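PDB 6RY0: mannan endo-1,6-alpha-mannosidase from Chaetomium thermophilum, which probably cleaves or transfers alpha-1,6-linked mannosyl chains and, as a Dfg5 enzyme, is linked to the incorporation of GPI-anchored glycoproteins into the fungal cell wall. Local coordinates for residues F145-P148 / P153-L156; T85-W90 / A137-E142; L125-Q130 / P169-G174. All coordinates share one frame; numbering follows the deposited sequence. Where two conformers were deposited one is given.

Interaction 1 of 3, residues F145-P148 / P153-L156; sequences FPNP and PQWL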
ATOM      1  N   PHE A 145      -8.047 -13.467  -6.192  1.00  8.04           N
ATOM      2  CA  PHE A 145      -8.748 -12.617  -7.163  1.00  8.42           C
ATOM      3  C   PHE A 145      -8.742 -13.349  -8.508  1.00  8.89           C
ATOM      4  O   PHE A 145      -7.735 -13.951  -8.885  1.00  9.53           O
ATOM      5  CB  PHE A 145      -8.023 -11.272  -7.232  1.00  8.49           C
ATOM      6  CG  PHE A 145      -8.749 -10.183  -7.955  1.00  8.89           C
ATOM      7  CD1 PHE A 145      -9.908  -9.649  -7.444  1.00  9.65           C
ATOM      8  CD2 PHE A 145      -8.226  -9.627  -9.086  1.00 11.90           C
ATOM      9  CE1 PHE A 145     -10.558  -8.622  -8.078  1.00 10.21           C
ATOM     10  CE2 PHE A 145      -8.855  -8.599  -9.719  1.00 13.71           C
ATOM     11  CZ  PHE A 145     -10.038  -8.107  -9.221  1.00 12.01           C
ATOM     12  N   PRO A 146      -9.843 -13.303  -9.264  1.00  9.12           N
ATOM     13  CA  PRO A 146      -9.859 -14.075 -10.508  1.00 10.60           C
ATOM     14  C   PRO A 146      -8.660 -13.824 -11.393  1.00  9.71           C
ATOM     15  O   PRO A 146      -8.173 -12.700 -11.539  1.00 10.04           O
ATOM     16  CB  PRO A 146     -11.164 -13.619 -11.177  1.00 13.06           C
ATOM     17  CG  PRO A 146     -12.059 -13.298  -9.995  1.00 13.86           C
ATOM     18  CD  PRO A 146     -11.143 -12.664  -8.981  1.00 11.08           C
ATOM     19  N   ASN A 147      -8.173 -14.884 -12.005  1.00  9.86           N
ATOM     20  CA  ASN A 147      -6.986 -14.802 -12.828  1.00  9.49           C
ATOM     21  C   ASN A 147      -7.249 -14.092 -14.132  1.00  9.51           C
ATOM     22  O   ASN A 147      -8.289 -14.299 -14.751  1.00 10.83           O
ATOM     23  CB  ASN A 147      -6.473 -16.199 -13.152  1.00 10.26           C
ATOM     24  CG  ASN A 147      -5.930 -16.936 -11.954  1.00 10.12           C
ATOM     25  OD1 ASN A 147      -5.427 -16.341 -10.991  1.00  9.98           O
ATOM     26  ND2 ASN A 147      -5.987 -18.255 -12.009  1.00 11.74           N
ATOM     27  N   PRO A 148      -6.270 -13.340 -14.626  1.00  9.97           N
ATOM     28  CA  PRO A 148      -6.311 -12.832 -16.004  1.00 10.54           C
ATOM     29  C   PRO A 148      -6.380 -13.955 -17.002  1.00 10.49           C
ATOM     30  O   PRO A 148      -6.055 -15.096 -16.665  1.00 10.49           O
ATOM     31  CB  PRO A 148      -4.963 -12.089 -16.156  1.00 11.03           C
ATOM     32  CG  PRO A 148      -4.587 -11.717 -14.729  1.00 11.15           C
ATOM     33  CD  PRO A 148      -5.030 -12.926 -13.945  1.00  9.99           C
ATOM     34  N   PRO A 153      -0.378 -11.646 -18.280  1.00 11.30           N
ATOM     35  CA  PRO A 153       0.429 -11.840 -17.080  1.00 11.46           C
ATOM     36  C   PRO A 153      -0.456 -12.195 -15.893  1.00 10.17           C
ATOM     37  O   PRO A 153      -1.509 -11.615 -15.703  1.00 12.14           O
ATOM     38  CB  PRO A 153       1.099 -10.486 -16.901  1.00 13.35           C
ATOM     39  CG  PRO A 153       1.061  -9.832 -18.190  1.00 14.63           C
ATOM     40  CD  PRO A 153      -0.189 -10.307 -18.844  1.00 12.84           C
ATOM     41  N   GLN A 154       0.014 -13.116 -15.080  1.00  9.09           N
ATOM     42  CA  GLN A 154      -0.703 -13.601 -13.929  1.00  8.39           C
ATOM     43  C   GLN A 154      -0.274 -12.856 -12.666  1.00  7.67           C
ATOM     44  O   GLN A 154       0.832 -12.300 -12.597  1.00  7.67           O
ATOM     45  CB  GLN A 154      -0.470 -15.117 -13.805  1.00  9.41           C
ATOM     46  CG  GLN A 154      -0.992 -15.907 -15.011  1.00 10.51           C
ATOM     47  CD  GLN A 154      -2.486 -15.789 -15.164  1.00  9.90           C
ATOM     48  OE1 GLN A 154      -3.238 -16.027 -14.215  1.00 10.31           O
ATOM     49  NE2 GLN A 154      -2.932 -15.397 -16.332  1.00 10.37           N
ATOM     50  N   TRP A 155      -1.138 -12.824 -11.643  1.00  7.27           N
ATOM     51  CA  TRP A 155      -0.883 -11.981 -10.492  1.00  7.13           C
ATOM     52  C   TRP A 155       0.435 -12.298  -9.775  1.00  6.91           C
ATOM     53  O   TRP A 155       1.235 -11.407  -9.496  1.00  6.83           O
ATOM     54  CB  TRP A 155      -2.045 -12.017  -9.488  1.00  7.19           C
ATOM     55  CG  TRP A 155      -3.380 -11.721 -10.073  1.00  7.27           C
ATOM     56  CD1 TRP A 155      -4.504 -12.466  -9.857  1.00  7.39           C
ATOM     57  CD2 TRP A 155      -3.778 -10.591 -10.877  1.00  7.21           C
ATOM     58  NE1 TRP A 155      -5.575 -11.881 -10.477  1.00  7.64           N
ATOM     59  CE2 TRP A 155      -5.162 -10.733 -11.114  1.00  7.60           C
ATOM     60  CE3 TRP A 155      -3.119  -9.493 -11.430  1.00  7.80           C
ATOM     61  CZ2 TRP A 155      -5.865  -9.837 -11.903  1.00  8.35           C
ATOM     62  CZ3 TRP A 155      -3.818  -8.604 -12.219  1.00  8.61           C
ATOM     63  CH2 TRP A 155      -5.173  -8.776 -12.444  1.00  8.83           C
ATOM     64  N   LEU A 156       0.668 -13.571  -9.455  1.00  7.14           N
ATOM     65  CA  LEU A 156       1.888 -13.930  -8.773  1.00  7.33           C
ATOM     66  C   LEU A 156       3.103 -13.548  -9.639  1.00  6.98           C
ATOM     67  O   LEU A 156       4.081 -12.992  -9.140  1.00  7.23           O
ATOM     68  CB  LEU A 156       1.921 -15.419  -8.433  1.00  7.46           C
ATOM     69  CG  LEU A 156       3.234 -15.939  -7.817  1.00  8.54           C
ATOM     70  CD1 LEU A 156       3.527 -15.301  -6.491  1.00 10.35           C
ATOM     71  CD2 LEU A 156       3.185 -17.445  -7.677  1.00  9.03           C
TER
HETATM   72  O   HOH W   1      -3.211 -14.980 -11.728  1.00  9.04           O
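W155 packs against the extended segment F145-P148, its indole touching the phenyl ring, two carbonyls and a proline in succession, in one of the helix-to-helix connections of an (alpha/alpha)6 barrel, the fold of family GH76. P148 lies over the six-membered ring: its CG sits 3.7 Å from the centroid and 13° off the ring normal, a CH-pi contact over the face. The F145 ring turns its edge to the indole, with W155 CZ2 near the phenyl plane, 3.7 Å from F145 CD2; the two ring planes are inclined at 46°, so the aromatic pair is neither stacked nor edge-to-face. At the pyrrole edge, W155 NE1 donates to P146 O at 2.9 Å, meeting that carbonyl from above its plane, and weakly to F145 O. With CG anti to its own carbonyl carbon (chi1 -53°), the indole is swung toward segment 145-148 and its N-H toward the two carbonyls. An alanine at W155 is likely to leave P146 O without its donor and open a gap between F145 and P148.

Q154, at the N-cap position of helix 155-167, has a bent side chain that runs past P148 in the opposite sense. Its NE2 gives P148 O a nearly linear bond of 3.2 Å and also serves K152 O, and this double grip holds the amide in place. The N147 amide stands almost perpendicular to it, with ND2 bonded to I417 O. One water joins them, donating to N147 OD1 and Q154 OE1, each at 2.7 Å, and accepting from W155 N at 3.0 Å.

Interaction 2 of 3, residues T85-W90 / A137-E142; sequences TYVDYW and AMLAAE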
ATOM      1  N   THR A  85      -7.067  -1.618  -3.278  1.00  6.44           N
ATOM      2  CA  THR A  85      -8.184  -1.362  -2.372  1.00  6.41           C
ATOM      3  C   THR A  85      -9.423  -2.163  -2.790  1.00  6.54           C
ATOM      4  O   THR A  85     -10.133  -2.710  -1.946  1.00  6.63           O
ATOM      5  CB  THR A  85      -8.510   0.135  -2.308  1.00  6.87           C
ATOM      6  OG1 THR A  85      -7.352   0.854  -1.875  1.00  7.45           O
ATOM      7  CG2 THR A  85      -9.606   0.417  -1.315  1.00  7.65           C
ATOM      8  N   TYR A  86      -9.678  -2.251  -4.100  1.00  6.39           N
ATOM      9  CA  TYR A  86     -10.808  -2.980  -4.602  1.00  6.40           C
ATOM     10  C   TYR A  86     -10.621  -4.499  -4.624  1.00  6.60           C
ATOM     11  O   TYR A  86     -11.595  -5.237  -4.476  1.00  6.93           O
ATOM     12  CB  TYR A  86     -11.265  -2.489  -5.992  1.00  7.15           C
ATOM     13  CG  TYR A  86     -12.107  -1.227  -5.872  1.00  6.98           C
ATOM     14  CD1 TYR A  86     -11.524   0.019  -5.706  1.00  7.86           C
ATOM     15  CD2 TYR A  86     -13.496  -1.290  -5.898  1.00  7.62           C
ATOM     16  CE1 TYR A  86     -12.284   1.150  -5.549  1.00  8.53           C
ATOM     17  CE2 TYR A  86     -14.271  -0.149  -5.749  1.00  7.80           C
ATOM     18  CZ  TYR A  86     -13.656   1.060  -5.564  1.00  8.36           C
ATOM     19  OH  TYR A  86     -14.360   2.218  -5.431  1.00  9.55           O
ATOM     20  N   VAL A  87      -9.397  -4.966  -4.793  1.00  6.49           N
ATOM     21  CA  VAL A  87      -9.118  -6.386  -4.586  1.00  7.01           C
ATOM     22  C   VAL A  87      -9.453  -6.780  -3.149  1.00  6.91           C
ATOM     23  O   VAL A  87     -10.091  -7.811  -2.890  1.00  7.69           O
ATOM     24  CB  VAL A  87      -7.647  -6.682  -4.937  1.00  7.07           C
ATOM     25  CG1 VAL A  87      -7.248  -8.092  -4.530  1.00  8.28           C
ATOM     26  CG2 VAL A  87      -7.398  -6.486  -6.440  1.00  7.23           C
ATOM     27  N   ASP A  88      -9.045  -5.940  -2.198  1.00  6.76           N
ATOM     28  CA  ASP A  88      -9.406  -6.157  -0.793  0.66  6.68           C
ATOM     29  C   ASP A  88     -10.917  -6.035  -0.573  1.00  6.94           C
ATOM     30  O   ASP A  88     -11.496  -6.835   0.159  1.00  7.40           O
ATOM     31  CB  ASP A  88      -8.649  -5.223   0.155  0.66  6.65           C
ATOM     32  CG  ASP A  88      -7.471  -5.872   0.833  0.66  7.13           C
ATOM     33  OD1 ASP A  88      -7.396  -7.120   0.912  0.66  7.95           O
ATOM     34  OD2 ASP A  88      -6.618  -5.079   1.327  0.66  8.49           O
ATOM     35  N   TYR A  89     -11.547  -5.037  -1.182  1.00  6.84           N
ATOM     36  CA  TYR A  89     -12.998  -4.850  -1.035  1.00  7.34           C
ATOM     37  C   TYR A  89     -13.750  -6.125  -1.386  1.00  7.76           C
ATOM     38  O   TYR A  89     -14.618  -6.574  -0.620  1.00  8.23           O
ATOM     39  CB  TYR A  89     -13.466  -3.675  -1.888  1.00  7.40           C
ATOM     40  CG  TYR A  89     -14.974  -3.568  -1.979  1.00  7.53           C
ATOM     41  CD1 TYR A  89     -15.718  -3.086  -0.935  1.00  7.88           C
ATOM     42  CD2 TYR A  89     -15.647  -3.989  -3.123  1.00  8.29           C
ATOM     43  CE1 TYR A  89     -17.124  -3.043  -1.009  1.00  8.73           C
ATOM     44  CE2 TYR A  89     -17.029  -3.961  -3.201  1.00  8.58           C
ATOM     45  CZ  TYR A  89     -17.758  -3.509  -2.124  1.00  8.60           C
ATOM     46  OH  TYR A  89     -19.128  -3.491  -2.115  1.00  9.85           O
ATOM     47  N   TRP A  90     -13.448  -6.718  -2.537  1.00  7.78           N
ATOM     48  CA  TRP A  90     -14.118  -7.947  -2.924  1.00  8.58           C
ATOM     49  C   TRP A  90     -13.817  -9.074  -1.941  1.00  7.97           C
ATOM     50  O   TRP A  90     -14.705  -9.846  -1.579  1.00  8.99           O
ATOM     51  CB  TRP A  90     -13.727  -8.320  -4.356  1.00  9.15           C
ATOM     52  CG  TRP A  90     -14.054  -9.738  -4.687  1.00  9.25           C
ATOM     53  CD1 TRP A  90     -15.273 -10.290  -4.987  1.00 10.41           C
ATOM     54  CD2 TRP A  90     -13.116 -10.816  -4.704  1.00  9.25           C
ATOM     55  NE1 TRP A  90     -15.133 -11.638  -5.207  1.00 11.41           N
ATOM     56  CE2 TRP A  90     -13.815 -11.987  -5.028  1.00 10.80           C
ATOM     57  CE3 TRP A  90     -11.746 -10.891  -4.443  1.00  9.90           C
ATOM     58  CZ2 TRP A  90     -13.176 -13.245  -5.116  1.00 12.03           C
ATOM     59  CZ3 TRP A  90     -11.122 -12.113  -4.517  1.00 10.68           C
ATOM     60  CH2 TRP A  90     -11.818 -13.266  -4.868  1.00 12.43           C
ATOM     61  N   ALA A 137      -0.725  -6.661  -7.076  1.00  6.26           N
ATOM     62  CA  ALA A 137      -0.710  -7.959  -7.727  1.00  6.43           C
ATOM     63  C   ALA A 137      -0.515  -9.091  -6.696  1.00  6.18           C
ATOM     64  O   ALA A 137      -1.172 -10.135  -6.770  1.00  6.61           O
ATOM     65  CB  ALA A 137       0.393  -8.009  -8.784  1.00  6.88           C
ATOM     66  N   MET A 138       0.379  -8.872  -5.733  1.00  6.02           N
ATOM     67  CA  MET A 138       0.580  -9.842  -4.656  1.00  6.03           C
ATOM     68  C   MET A 138      -0.720 -10.086  -3.903  1.00  6.43           C
ATOM     69  O   MET A 138      -1.084 -11.221  -3.603  1.00  6.64           O
ATOM     70  CB  MET A 138       1.672  -9.341  -3.717  1.00  6.44           C
ATOM     71  CG  MET A 138       2.139 -10.325  -2.679  1.00  6.77           C
ATOM     72  SD  MET A 138       3.037 -11.732  -3.322  1.00  7.85           S
ATOM     73  CE  MET A 138       1.880 -13.080  -3.082  1.00  8.39           C
ATOM     74  N   LEU A 139      -1.439  -8.999  -3.613  1.00  6.11           N
ATOM     75  CA  LEU A 139      -2.719  -9.070  -2.896  1.00  6.14           C
ATOM     76  C   LEU A 139      -3.740  -9.854  -3.729  1.00  6.34           C
ATOM     77  O   LEU A 139      -4.506 -10.642  -3.184  1.00  6.84           O
ATOM     78  CB  LEU A 139      -3.231  -7.643  -2.636  1.00  6.35           C
ATOM     79  CG  LEU A 139      -4.473  -7.586  -1.766  1.00  6.79           C
ATOM     80  CD1 LEU A 139      -4.206  -8.097  -0.341  1.00  7.63           C
ATOM     81  CD2 LEU A 139      -4.983  -6.155  -1.718  1.00  8.10           C
ATOM     82  N   ALA A 140      -3.758  -9.643  -5.043  1.00  6.34           N
ATOM     83  CA  ALA A 140      -4.659 -10.403  -5.899  1.00  6.73           C
ATOM     84  C   ALA A 140      -4.371 -11.896  -5.805  1.00  6.91           C
ATOM     85  O   ALA A 140      -5.284 -12.704  -5.717  1.00  7.72           O
ATOM     86  CB  ALA A 140      -4.564  -9.875  -7.326  1.00  6.94           C
ATOM     87  N   ALA A 141      -3.092 -12.287  -5.782  1.00  6.94           N
ATOM     88  CA  ALA A 141      -2.751 -13.712  -5.609  1.00  7.46           C
ATOM     89  C   ALA A 141      -3.193 -14.210  -4.220  1.00  7.16           C
ATOM     90  O   ALA A 141      -3.798 -15.275  -4.086  1.00  7.92           O
ATOM     91  CB  ALA A 141      -1.261 -13.950  -5.834  1.00  7.50           C
ATOM     92  N   GLU A 142      -2.891 -13.438  -3.177  1.00  6.91           N
ATOM     93  CA  GLU A 142      -3.266 -13.824  -1.815  1.00  7.05           C
ATOM     94  C   GLU A 142      -4.754 -13.954  -1.615  1.00  7.08           C
ATOM     95  O   GLU A 142      -5.219 -14.771  -0.808  1.00  8.07           O
ATOM     96  CB  GLU A 142      -2.732 -12.765  -0.826  1.00  6.81           C
ATOM     97  CG  GLU A 142      -1.223 -12.774  -0.673  1.00  7.03           C
ATOM     98  CD  GLU A 142      -0.664 -11.502  -0.067  1.00  6.92           C
ATOM     99  OE1 GLU A 142      -1.408 -10.501   0.050  1.00  7.65           O
ATOM    100  OE2 GLU A 142       0.559 -11.487   0.264  1.00  7.41           O
TER
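V87 meets L139 and A140 where helices 76-93 and 127-142 run side by side, the axes of segments 85-90 and 137-142 approaching to 9.4 Å and inclined by 14°. One branch of the valine does the touching. Because V87 CG1 is anti to the backbone N (chi1 171°), it is carried across the gap, reaching A140 CA at 3.7 Å and L139 CG at 3.9 Å. The small A140 lets this methyl rest against the helix backbone; I102 and M106 of helix 99-108 also border the valine.

L139 points back toward helix 76-93 with its own CG anti to the backbone N (chi1 -174°), so that its two methyls lie across the D88 carboxylate at about a right angle. In one of two conformers deposited for D88, and so with some reserve, L139 CD1 is 3.6 Å from D88 OD1, and L139 CD2 is equally close to D88 OD2. The acid packs on an aliphatic surface; no hydrogen bond links the two segments. The polar end of D88 is satisfied by others: OD2 forms a salt bridge with R329, and OD1 accepts from N143 ND2 just beyond the second helix. The arginine probably stabilises the buried carboxylate's charge against its apolar surroundings.

Near-parallel helices separated by an intervening helix in sequence, and packed through short aliphatic side chains, are as expected for neighbouring inner helices of an (alpha/alpha)6 barrel.

Interaction 3 of 3, residues L125-Q130 / P169-G174; sequences LGNDDQ and PERHDG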
ATOM      1  N   LEU A 125       8.452   6.489 -12.056  0.72 14.03           N
ATOM      2  CA  LEU A 125       9.043   5.223 -11.734  0.72 14.70           C
ATOM      3  C   LEU A 125      10.030   5.402 -10.569  0.72 12.65           C
ATOM      4  O   LEU A 125      11.277   5.283 -10.666  0.72 13.56           O
ATOM      5  CB  LEU A 125       9.677   4.582 -12.963  0.72 15.17           C
ATOM      6  CG  LEU A 125       8.753   4.072 -14.098  0.72 16.54           C
ATOM      7  CD1 LEU A 125       9.557   3.333 -15.167  0.72 17.25           C
ATOM      8  CD2 LEU A 125       7.624   3.181 -13.613  0.72 18.07           C
ATOM      9  N   GLY A 126       9.412   5.598  -9.417  1.00 11.07           N
ATOM     10  CA  GLY A 126      10.089   5.259  -8.196  1.00 10.33           C
ATOM     11  C   GLY A 126       9.946   3.780  -7.894  1.00  8.48           C
ATOM     12  O   GLY A 126       9.007   3.104  -8.344  1.00  8.90           O
ATOM     13  N   ASN A 127      10.841   3.299  -7.035  1.00  8.38           N
ATOM     14  CA  ASN A 127      10.698   1.950  -6.515  1.00  8.54           C
ATOM     15  C   ASN A 127       9.416   1.798  -5.702  1.00  9.01           C
ATOM     16  O   ASN A 127       8.796   0.726  -5.680  1.00 10.73           O
ATOM     17  CB  ASN A 127      11.910   1.565  -5.680  1.00  8.54           C
ATOM     18  CG  ASN A 127      13.065   1.147  -6.543  1.00  8.47           C
ATOM     19  OD1 ASN A 127      12.976   0.142  -7.241  1.00  9.46           O
ATOM     20  ND2 ASN A 127      14.163   1.898  -6.479  1.00  9.07           N
ATOM     21  N   ASP A 128       9.007   2.850  -5.001  1.00  7.78           N
ATOM     22  CA  ASP A 128       7.728   2.826  -4.295  1.00  8.41           C
ATOM     23  C   ASP A 128       6.535   2.782  -5.262  1.00  7.88           C
ATOM     24  O   ASP A 128       5.587   2.044  -5.038  1.00  8.30           O
ATOM     25  CB  ASP A 128       7.598   4.031  -3.333  1.00 10.76           C
ATOM     26  CG  ASP A 128       7.859   5.413  -3.967  1.00 11.27           C
ATOM     27  OD1 ASP A 128       8.521   5.515  -5.013  1.00 11.75           O
ATOM     28  OD2 ASP A 128       7.365   6.418  -3.421  1.00 14.35           O
ATOM     29  N   ASP A 129       6.576   3.571  -6.328  1.00  7.36           N
ATOM     30  CA  ASP A 129       5.471   3.566  -7.269  1.00  7.66           C
ATOM     31  C   ASP A 129       5.289   2.180  -7.869  1.00  7.15           C
ATOM     32  O   ASP A 129       4.189   1.622  -7.899  1.00  7.56           O
ATOM     33  CB  ASP A 129       5.680   4.579  -8.393  1.00  9.06           C
ATOM     34  CG  ASP A 129       5.975   5.945  -7.900  1.00 10.91           C
ATOM     35  OD1 ASP A 129       7.134   6.267  -7.713  1.00 16.41           O
ATOM     36  OD2 ASP A 129       5.060   6.713  -7.666  1.00 12.95           O
ATOM     37  N   GLN A 130       6.384   1.624  -8.371  1.00  7.14           N
ATOM     38  CA  GLN A 130       6.373   0.275  -8.931  1.00  6.74           C
ATOM     39  C   GLN A 130       5.969  -0.737  -7.852  1.00  6.99           C
ATOM     40  O   GLN A 130       5.178  -1.659  -8.110  1.00  7.24           O
ATOM     41  CB  GLN A 130       7.770  -0.056  -9.474  1.00  7.07           C
ATOM     42  CG  GLN A 130       7.829  -1.392 -10.159  1.00  7.18           C
ATOM     43  CD  GLN A 130       9.225  -1.950 -10.322  1.00  7.36           C
ATOM     44  OE1 GLN A 130      10.149  -1.560  -9.597  1.00  8.58           O
ATOM     45  NE2 GLN A 130       9.383  -2.895 -11.241  1.00  7.43           N
ATOM     46  N   PRO A 169      21.009  -6.172  -9.384  1.00 10.56           N
ATOM     47  CA  PRO A 169      22.194  -5.631  -8.720  1.00 11.67           C
ATOM     48  C   PRO A 169      22.418  -4.130  -8.872  1.00 11.55           C
ATOM     49  O   PRO A 169      22.956  -3.512  -7.941  1.00 12.04           O
ATOM     50  CB  PRO A 169      23.333  -6.463  -9.317  1.00 13.74           C
ATOM     51  CG  PRO A 169      22.766  -7.255 -10.403  1.00 14.15           C
ATOM     52  CD  PRO A 169      21.325  -7.333 -10.229  1.00 11.98           C
ATOM     53  N   GLU A 170      22.005  -3.515  -9.979  1.00 11.25           N
ATOM     54  CA  GLU A 170      22.247  -2.069 -10.139  1.00 11.98           C
ATOM     55  C   GLU A 170      21.412  -1.222  -9.189  1.00 11.60           C
ATOM     56  O   GLU A 170      21.716  -0.027  -8.983  1.00 13.30           O
ATOM     57  CB  GLU A 170      22.014  -1.612 -11.585  1.00 12.64           C
ATOM     58  CG  GLU A 170      20.560  -1.446 -12.041  1.00 13.27           C
ATOM     59  CD  GLU A 170      19.763  -2.735 -12.212  1.00 12.47           C
ATOM     60  OE1 GLU A 170      20.334  -3.856 -12.185  1.00 12.64           O
ATOM     61  OE2 GLU A 170      18.542  -2.612 -12.404  1.00 13.34           O
ATOM     62  N   ARG A 171      20.395  -1.841  -8.582  1.00 10.00           N
ATOM     63  CA  ARG A 171      19.593  -1.108  -7.615  1.00  9.42           C
ATOM     64  C   ARG A 171      20.153  -1.206  -6.190  1.00  9.50           C
ATOM     65  O   ARG A 171      19.584  -0.620  -5.281  1.00  9.68           O
ATOM     66  CB  ARG A 171      18.134  -1.550  -7.661  1.00  9.12           C
ATOM     67  CG  ARG A 171      17.478  -1.271  -8.984  1.00  9.30           C
ATOM     68  CD  ARG A 171      15.948  -1.249  -8.893  1.00  9.14           C
ATOM     69  NE  ARG A 171      15.360  -1.175 -10.225  1.00  8.78           N
ATOM     70  CZ  ARG A 171      14.079  -1.341 -10.517  1.00  8.90           C
ATOM     71  NH1 ARG A 171      13.163  -1.412  -9.567  1.00  8.91           N
ATOM     72  NH2 ARG A 171      13.728  -1.463 -11.783  1.00 10.38           N
ATOM     73  N   HIS A 172      21.263  -1.927  -6.007  1.00 10.01           N
ATOM     74  CA  HIS A 172      21.873  -2.122  -4.687  1.00 10.27           C
ATOM     75  C   HIS A 172      23.340  -1.814  -4.761  1.00 11.17           C
ATOM     76  O   HIS A 172      24.149  -2.710  -4.918  1.00 14.51           O
ATOM     77  CB  HIS A 172      21.644  -3.571  -4.220  1.00 10.91           C
ATOM     78  CG  HIS A 172      20.204  -3.890  -4.097  1.00 10.59           C
ATOM     79  ND1 HIS A 172      19.503  -3.671  -2.940  1.00 10.15           N
ATOM     80  CD2 HIS A 172      19.304  -4.289  -5.031  1.00 10.00           C
ATOM     81  CE1 HIS A 172      18.229  -3.951  -3.153  1.00 10.56           C
ATOM     82  NE2 HIS A 172      18.078  -4.317  -4.418  1.00 10.11           N
ATOM     83  N   ASP A 173      23.684  -0.555  -4.574  1.00 10.97           N
ATOM     84  CA  ASP A 173      25.065  -0.139  -4.609  1.00 11.01           C
ATOM     85  C   ASP A 173      25.620   0.037  -3.187  1.00 10.93           C
ATOM     86  O   ASP A 173      24.954  -0.291  -2.208  1.00 12.51           O
ATOM     87  CB  ASP A 173      25.251   1.086  -5.539  1.00 11.80           C
ATOM     88  CG  ASP A 173      24.705   2.394  -4.990  1.00 11.51           C
ATOM     89  OD1 ASP A 173      24.595   2.562  -3.773  1.00 11.07           O
ATOM     90  OD2 ASP A 173      24.429   3.295  -5.820  1.00 14.25           O
ATOM     91  N   GLY A 174      26.864   0.492  -3.074  1.00 12.42           N
ATOM     92  CA  GLY A 174      27.526   0.531  -1.788  1.00 13.07           C
ATOM     93  C   GLY A 174      27.253   1.790  -0.994  1.00 12.57           C
ATOM     94  O   GLY A 174      27.651   1.854   0.171  1.00 13.22           O
TER
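N127, the first residue of helix 127-142 after the N-cap G126, and R171, which ends the short 3-10 turn 169-171, make the nearest backbone approach with their CA atoms 9.5 Å apart, so side chains alone close the distance. R171 crosses most of it. With CG anti to the carbonyl carbon (chi1 -63°) and the chain extended from CG to NE, it delivers its guanidinium to the first turn of the helix.

There a single nitrogen, R171 NH1, serves two amide oxygens. Its bond to Q130 OE1 is 3.0 Å long with an N-H...O angle of 159°; the oxygen lies in the guanidinium plane and accepts on a lone pair in its own carbonyl plane. The bond to N127 OD1 is shorter, 2.8 Å, but weak because the N-H points poorly at the oxygen, which lies obliquely to the guanidinium. Both amide planes are turned roughly halfway to perpendicular against that group.

Each amide is fixed from its other end: N127 ND2 donates to R181 O, and Q130 NE2 to T165 OG1 and D115 O, while Q130 OE1 takes a further bond from Q166 NE2. The arginine charge may polarise both amides and so favour donation from N127 ND2 and Q130 NE2. On the same helical turn D129, which binds calcium in another crystal structure of this protein, accepts a weak bond from G126 N to its OD1, 2.9 Å away.

The contact ties the start of a helix of the (alpha/alpha)6 barrel to the loop that follows the next helix, 155-167. The R171 side chain touches T165 and Q166 at the end of that helix and I184, while N127 packs on A198 of helix 196-213; beyond R171, D173 forms salt bridges with R181 and with K194 of strand 193-195.

In the fold
Helix 127-142 connects the set. Its first turn serves interaction 3 and its last turns interaction 2, with centres 24 Å apart, and interaction 1 lies in the connection from it to helix 155-167. Interactions 1 and 2 touch: F145 N probably bonds to A140 O, and W155 packs on A140 CB, so the indole joins the two. Along the chain interaction 2 closes before interaction 1 opens, whereas interaction 3 spans interaction 1 and crosses interaction 2. Helix 127-142 is thus held near its start by the loop after helix 155-167 and near its end by helix 76-93, with D129, a calcium ligand in another structure of this protein, on its opening turn.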